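Local coordinates for protein dTDP-4-dehydrorhamnose reductase (Bacillus anthracis, PDB 3SC6) that probably catalyses the NADPH-dependent reduction of dTDP-4-dehydrorhamnose, the last step in making dTDP-L-rhamnose, at residues A[33-38]-A[53-58]. Numbering follows the deposited sequence.
Sequences YPFDKK and QEIRPH. With NAP (NADP nicotinamide-adenine-dinucleotide phosphate), chain G.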
ATOM      1  N   TYR A  33       9.407 -11.168  12.873  1.00 62.91           N
ATOM      2  CA  TYR A  33       8.753 -12.451  12.632  1.00 62.83           C
ATOM      3  C   TYR A  33       7.845 -12.376  11.413  1.00 62.05           C
ATOM      4  O   TYR A  33       6.656 -12.101  11.544  1.00 60.76           O
ATOM      5  CB  TYR A  33       7.916 -12.873  13.835  1.00 62.24           C
ATOM      6  CG  TYR A  33       8.697 -13.080  15.105  1.00 62.16           C
ATOM      7  CD1 TYR A  33       9.216 -14.328  15.424  1.00 62.60           C
ATOM      8  CD2 TYR A  33       8.902 -12.036  15.993  1.00 60.53           C
ATOM      9  CE1 TYR A  33       9.925 -14.528  16.589  1.00 63.53           C
ATOM     10  CE2 TYR A  33       9.612 -12.226  17.159  1.00 61.85           C
ATOM     11  CZ  TYR A  33      10.120 -13.473  17.452  1.00 63.17           C
ATOM     12  OH  TYR A  33      10.828 -13.665  18.612  1.00 65.84           O
ATOM     13  N   PRO A  34       8.401 -12.617  10.220  1.00 63.09           N
ATOM     14  CA  PRO A  34       7.602 -12.574   9.004  1.00 62.63           C
ATOM     15  C   PRO A  34       6.852 -13.879   8.777  1.00 63.26           C
ATOM     16  O   PRO A  34       7.358 -14.945   9.116  1.00 64.49           O
ATOM     17  CB  PRO A  34       8.656 -12.393   7.916  1.00 63.60           C
ATOM     18  CG  PRO A  34       9.841 -13.108   8.445  1.00 64.82           C
ATOM     19  CD  PRO A  34       9.821 -12.892   9.932  1.00 64.30           C
ATOM     20  N   PHE A  35       5.651 -13.786   8.215  1.00 62.95           N
ATOM     21  CA  PHE A  35       4.828 -14.961   7.932  1.00 63.92           C
ATOM     22  C   PHE A  35       4.190 -14.897   6.561  1.00 64.87           C
ATOM     23  O   PHE A  35       3.630 -13.880   6.167  1.00 63.58           O
ATOM     24  CB  PHE A  35       3.727 -15.154   8.976  1.00 62.92           C
ATOM     25  CG  PHE A  35       4.228 -15.530  10.330  1.00 61.87           C
ATOM     26  CD1 PHE A  35       4.339 -16.866  10.680  1.00 62.37           C
ATOM     27  CD2 PHE A  35       4.583 -14.566  11.254  1.00 60.37           C
ATOM     28  CE1 PHE A  35       4.793 -17.234  11.928  1.00 62.73           C
ATOM     29  CE2 PHE A  35       5.042 -14.928  12.504  1.00 60.70           C
ATOM     30  CZ  PHE A  35       5.147 -16.265  12.841  1.00 62.17           C
ATOM     31  N   ASP A  36       4.269 -16.010   5.847  1.00 67.56           N
ATOM     32  CA  ASP A  36       3.702 -16.107   4.523  1.00 69.17           C
ATOM     33  C   ASP A  36       2.249 -16.545   4.688  1.00 68.71           C
ATOM     34  O   ASP A  36       1.763 -16.731   5.804  1.00 67.65           O
ATOM     35  CB  ASP A  36       4.483 -17.140   3.691  1.00 71.79           C
ATOM     36  CG  ASP A  36       3.980 -17.251   2.246  1.00 74.99           C
ATOM     37  OD1 ASP A  36       3.146 -16.411   1.831  1.00 75.73           O
ATOM     38  OD2 ASP A  36       4.438 -18.166   1.519  1.00 79.15           O
ATOM     39  N   LYS A  37       1.573 -16.698   3.559  1.00 69.62           N
ATOM     40  CA  LYS A  37       0.185 -17.115   3.495  1.00 69.91           C
ATOM     41  C   LYS A  37      -0.036 -18.494   4.154  1.00 71.11           C
ATOM     42  O   LYS A  37      -1.018 -18.691   4.873  1.00 71.11           O
ATOM     43  CB  LYS A  37      -0.214 -17.145   2.014  1.00 70.78           C
ATOM     44  CG  LYS A  37      -1.639 -17.529   1.686  1.00 71.93           C
ATOM     45  CD  LYS A  37      -1.814 -17.500   0.171  1.00 74.45           C
ATOM     46  CE  LYS A  37      -3.211 -17.884  -0.268  1.00 77.13           C
ATOM     47  NZ  LYS A  37      -3.327 -17.866  -1.759  1.00 79.34           N
ATOM     48  N   LYS A  38       0.881 -19.435   3.927  1.00 72.59           N
ATOM     49  CA  LYS A  38       0.761 -20.785   4.502  1.00 73.85           C
ATOM     50  C   LYS A  38       1.106 -20.870   5.998  1.00 72.98           C
ATOM     51  O   LYS A  38       0.502 -21.655   6.733  1.00 73.38           O
ATOM     52  CB  LYS A  38       1.620 -21.791   3.722  1.00 76.06           C
ATOM     53  CG  LYS A  38       1.250 -21.921   2.242  1.00 78.12           C
ATOM     54  CD  LYS A  38       2.078 -22.995   1.514  1.00 82.28           C
ATOM     55  CE  LYS A  38       3.583 -22.718   1.538  1.00 84.07           C
ATOM     56  NZ  LYS A  38       3.938 -21.421   0.895  1.00 83.22           N
ATOM     57  N   GLN A  53      -0.442 -15.304  20.029  1.00 61.76           N
ATOM     58  CA  GLN A  53      -0.313 -15.626  21.458  1.00 63.15           C
ATOM     59  C   GLN A  53       1.104 -16.063  21.786  1.00 63.64           C
ATOM     60  O   GLN A  53       1.723 -15.552  22.712  1.00 63.52           O
ATOM     61  CB  GLN A  53      -1.268 -16.756  21.873  1.00 64.88           C
ATOM     62  CG  GLN A  53      -2.766 -16.454  21.827  1.00 66.31           C
ATOM     63  CD  GLN A  53      -3.195 -15.388  22.818  1.00 67.94           C
ATOM     64  OE1 GLN A  53      -2.368 -14.786  23.504  1.00 68.83           O
ATOM     65  NE2 GLN A  53      -4.501 -15.156  22.902  1.00 69.25           N
ATOM     66  N   GLU A  54       1.602 -17.021  21.013  1.00 64.61           N
ATOM     67  CA  GLU A  54       2.944 -17.562  21.198  1.00 66.19           C
ATOM     68  C   GLU A  54       4.033 -16.494  21.133  1.00 64.91           C
ATOM     69  O   GLU A  54       4.800 -16.329  22.078  1.00 65.70           O
ATOM     70  CB  GLU A  54       3.205 -18.650  20.153  1.00 67.60           C
ATOM     71  CG  GLU A  54       4.578 -19.294  20.237  1.00 71.64           C
ATOM     72  CD  GLU A  54       4.776 -20.387  19.198  1.00 76.57           C
ATOM     73  OE1 GLU A  54       3.815 -20.700  18.462  1.00 78.50           O
ATOM     74  OE2 GLU A  54       5.893 -20.943  19.128  1.00 81.39           O
ATOM     75  N   ILE A  55       4.095 -15.773  20.021  1.00 63.41           N
ATOM     76  CA  ILE A  55       5.096 -14.725  19.843  1.00 62.32           C
ATOM     77  C   ILE A  55       4.773 -13.512  20.712  1.00 61.10           C
ATOM     78  O   ILE A  55       5.670 -12.878  21.274  1.00 60.88           O
ATOM     79  CB  ILE A  55       5.188 -14.283  18.375  1.00 61.19           C
ATOM     80  CG1 ILE A  55       5.542 -15.475  17.484  1.00 62.34           C
ATOM     81  CG2 ILE A  55       6.231 -13.195  18.218  1.00 61.65           C
ATOM     82  CD1 ILE A  55       5.649 -15.131  16.019  1.00 60.61           C
ATOM     83  N   ARG A  56       3.483 -13.211  20.820  1.00 60.07           N
ATOM     84  CA  ARG A  56       2.988 -12.085  21.609  1.00 59.43           C
ATOM     85  C   ARG A  56       3.834 -10.849  21.300  1.00 57.31           C
ATOM     86  O   ARG A  56       4.696 -10.453  22.088  1.00 58.02           O
ATOM     87  CB  ARG A  56       2.971 -12.445  23.095  1.00 60.94           C
ATOM     88  CG  ARG A  56       2.345 -11.391  23.965  1.00 63.71           C
ATOM     89  CD  ARG A  56       2.184 -11.882  25.384  1.00 69.97           C
ATOM     90  NE  ARG A  56       1.495 -10.893  26.207  1.00 73.75           N
ATOM     91  CZ  ARG A  56       1.142 -11.080  27.474  1.00 77.29           C
ATOM     92  NH1 ARG A  56       1.387 -12.239  28.075  1.00 77.83           N
ATOM     93  NH2 ARG A  56       0.517 -10.114  28.134  1.00 79.50           N
ATOM     94  N   PRO A  57       3.570 -10.231  20.136  1.00 54.47           N
ATOM     95  CA  PRO A  57       4.279  -9.055  19.645  1.00 53.16           C
ATOM     96  C   PRO A  57       3.803  -7.686  20.107  1.00 51.03           C
ATOM     97  O   PRO A  57       2.632  -7.496  20.430  1.00 49.28           O
ATOM     98  CB  PRO A  57       4.072  -9.155  18.135  1.00 52.72           C
ATOM     99  CG  PRO A  57       2.713  -9.747  18.004  1.00 52.57           C
ATOM    100  CD  PRO A  57       2.538 -10.677  19.180  1.00 53.52           C
ATOM    101  N   HIS A  58       4.739  -6.743  20.117  1.00 50.28           N
ATOM    102  CA  HIS A  58       4.463  -5.374  20.509  1.00 49.46           C
ATOM    103  C   HIS A  58       3.846  -4.641  19.323  1.00 47.71           C
ATOM    104  O   HIS A  58       2.993  -3.774  19.494  1.00 47.26           O
ATOM    105  CB  HIS A  58       5.749  -4.641  20.920  1.00 49.75           C
ATOM    106  CG  HIS A  58       6.430  -5.216  22.125  1.00 52.04           C
ATOM    107  ND1 HIS A  58       7.400  -6.192  22.043  1.00 53.20           N
ATOM    108  CD2 HIS A  58       6.296  -4.932  23.443  1.00 52.31           C
ATOM    109  CE1 HIS A  58       7.824  -6.494  23.257  1.00 53.94           C
ATOM    110  NE2 HIS A  58       7.168  -5.744  24.125  1.00 53.49           N
TER
HETATM  111  PA  NAP G 285       0.851  -7.987  -2.624  1.00 60.45           P
HETATM  112  O1A NAP G 285      -0.314  -8.679  -3.288  1.00 59.85           O
HETATM  113  O2A NAP G 285       2.249  -8.220  -3.154  1.00 58.79           O
HETATM  114  O5B NAP G 285       0.850  -8.341  -1.054  1.00 59.65           O
HETATM  115  C5B NAP G 285      -0.239  -9.015  -0.429  1.00 59.18           C
HETATM  116  C4B NAP G 285       0.261 -10.339   0.137  1.00 58.22           C
HETATM  117  O4B NAP G 285      -0.749 -10.926   0.973  1.00 57.98           O
HETATM  118  C3B NAP G 285       0.586 -11.348  -0.964  1.00 57.50           C
HETATM  119  O3B NAP G 285       1.934 -11.817  -0.868  1.00 55.08           O
HETATM  120  C2B NAP G 285      -0.380 -12.487  -0.732  1.00 57.55           C
HETATM  121  O2B NAP G 285       0.203 -13.756  -1.024  1.00 58.30           O
HETATM  122  C1B NAP G 285      -0.730 -12.335   0.743  1.00 56.91           C
HETATM  123  N9A NAP G 285      -1.982 -13.054   1.105  1.00 54.53           N
HETATM  124  C8A NAP G 285      -3.014 -13.368   0.299  1.00 52.90           C
HETATM  125  N7A NAP G 285      -3.934 -14.050   1.019  1.00 52.32           N
HETATM  126  C5A NAP G 285      -3.463 -14.167   2.275  1.00 51.54           C
HETATM  127  C6A NAP G 285      -3.975 -14.794   3.517  1.00 49.70           C
HETATM  128  N6A NAP G 285      -5.176 -15.421   3.531  1.00 48.31           N
HETATM  129  N1A NAP G 285      -3.215 -14.715   4.633  1.00 49.94           N
HETATM  130  C2A NAP G 285      -2.023 -14.087   4.611  1.00 52.23           C
HETATM  131  N3A NAP G 285      -1.540 -13.514   3.489  1.00 52.47           N
HETATM  132  C4A NAP G 285      -2.234 -13.543   2.322  1.00 52.90           C
HETATM  133  O3  NAP G 285       0.557  -6.399  -2.602  1.00 61.63           O
HETATM  134  PN  NAP G 285       1.373  -5.360  -1.664  1.00 61.32           P
HETATM  135  O1N NAP G 285       1.460  -4.046  -2.404  1.00 62.92           O
HETATM  136  O2N NAP G 285       2.618  -6.014  -1.118  1.00 59.73           O
HETATM  137  O5D NAP G 285       0.374  -5.155  -0.425  1.00 65.90           O
HETATM  138  C5D NAP G 285       0.619  -4.138   0.546  1.00 67.98           C
HETATM  139  C4D NAP G 285      -0.692  -3.488   0.986  1.00 68.93           C
HETATM  140  O4D NAP G 285      -0.843  -2.204   0.360  1.00 69.89           O
HETATM  141  C3D NAP G 285      -1.922  -4.313   0.616  1.00 68.88           C
HETATM  142  O3D NAP G 285      -2.718  -4.558   1.778  1.00 67.59           O
HETATM  143  C2D NAP G 285      -2.687  -3.471  -0.383  1.00 68.85           C
HETATM  144  O2D NAP G 285      -4.092  -3.590  -0.158  1.00 66.20           O
HETATM  145  C1D NAP G 285      -2.176  -2.054  -0.145  1.00 70.70           C
HETATM  146  N1N NAP G 285      -2.182  -1.215  -1.353  1.00 73.35           N
HETATM  147  C2N NAP G 285      -1.464  -1.576  -2.430  1.00 75.20           C
HETATM  148  C3N NAP G 285      -1.456  -0.789  -3.581  1.00 76.06           C
HETATM  149  C7N NAP G 285      -0.644  -1.223  -4.772  1.00 76.52           C
HETATM  150  O7N NAP G 285      -0.064  -2.299  -4.731  1.00 76.95           O
HETATM  151  N7N NAP G 285      -0.561  -0.441  -5.846  1.00 77.08           N
HETATM  152  C4N NAP G 285      -2.201   0.388  -3.600  1.00 75.71           C
HETATM  153  C5N NAP G 285      -2.928   0.742  -2.476  1.00 74.59           C
HETATM  154  C6N NAP G 285      -2.899  -0.081  -1.355  1.00 74.04           C
HETATM  155  P2B NAP G 285      -0.211 -14.564  -2.357  1.00 58.86           P
HETATM  156  O1X NAP G 285       0.807 -15.677  -2.408  1.00 60.87           O
HETATM  157  O2X NAP G 285      -1.625 -15.029  -2.101  1.00 60.63           O
HETATM  158  O3X NAP G 285      -0.089 -13.548  -3.466  1.00 57.85           O
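I55, in the last turn of helix 45-55, touches two aromatic rings, Y33 and F35, with different branches; both rings rise from the same side of strand 30-35. At CB the side chain divides into CG2 and CG1-CD1. CG2, anti to the backbone N, sits over one face of the Y33 ring in a CH-pi contact, 3.7 Å from the ring centroid and 15° off the normal. The other branch runs through CG1, and with chi2 at 180° the chain is extended, so that CD1 travels on past the near end of the tyrosine, where I55 CD1 is 3.7 Å from Y33 CD1. At its tip CD1 reaches the F35 ring at the edge and in its plane, with I55 CD1 3.4 Å from F35 CZ. One aliphatic side chain thus uses the face of one ring and the rim of the next, in a purely apolar contact. I9 of strand 6-11 touches both I55 and F35, extending this packing onto the neighbouring strand. Beyond the strand end, K37 passes over one face of the NADP adenine, with K37 CG 3.9 Å from NADP C5A, and its NZ makes a weak hydrogen bond of 3.3 Å to O2X of the 2'-phosphate. Strand 30-35, helix 45-55 and strand 59-62 form a beta-alpha-beta crossover, with strand 6-11 between the two strands; a lysine after strand 30-35 meeting the 2'-phosphate fits an NADP-binding Rossmann fold.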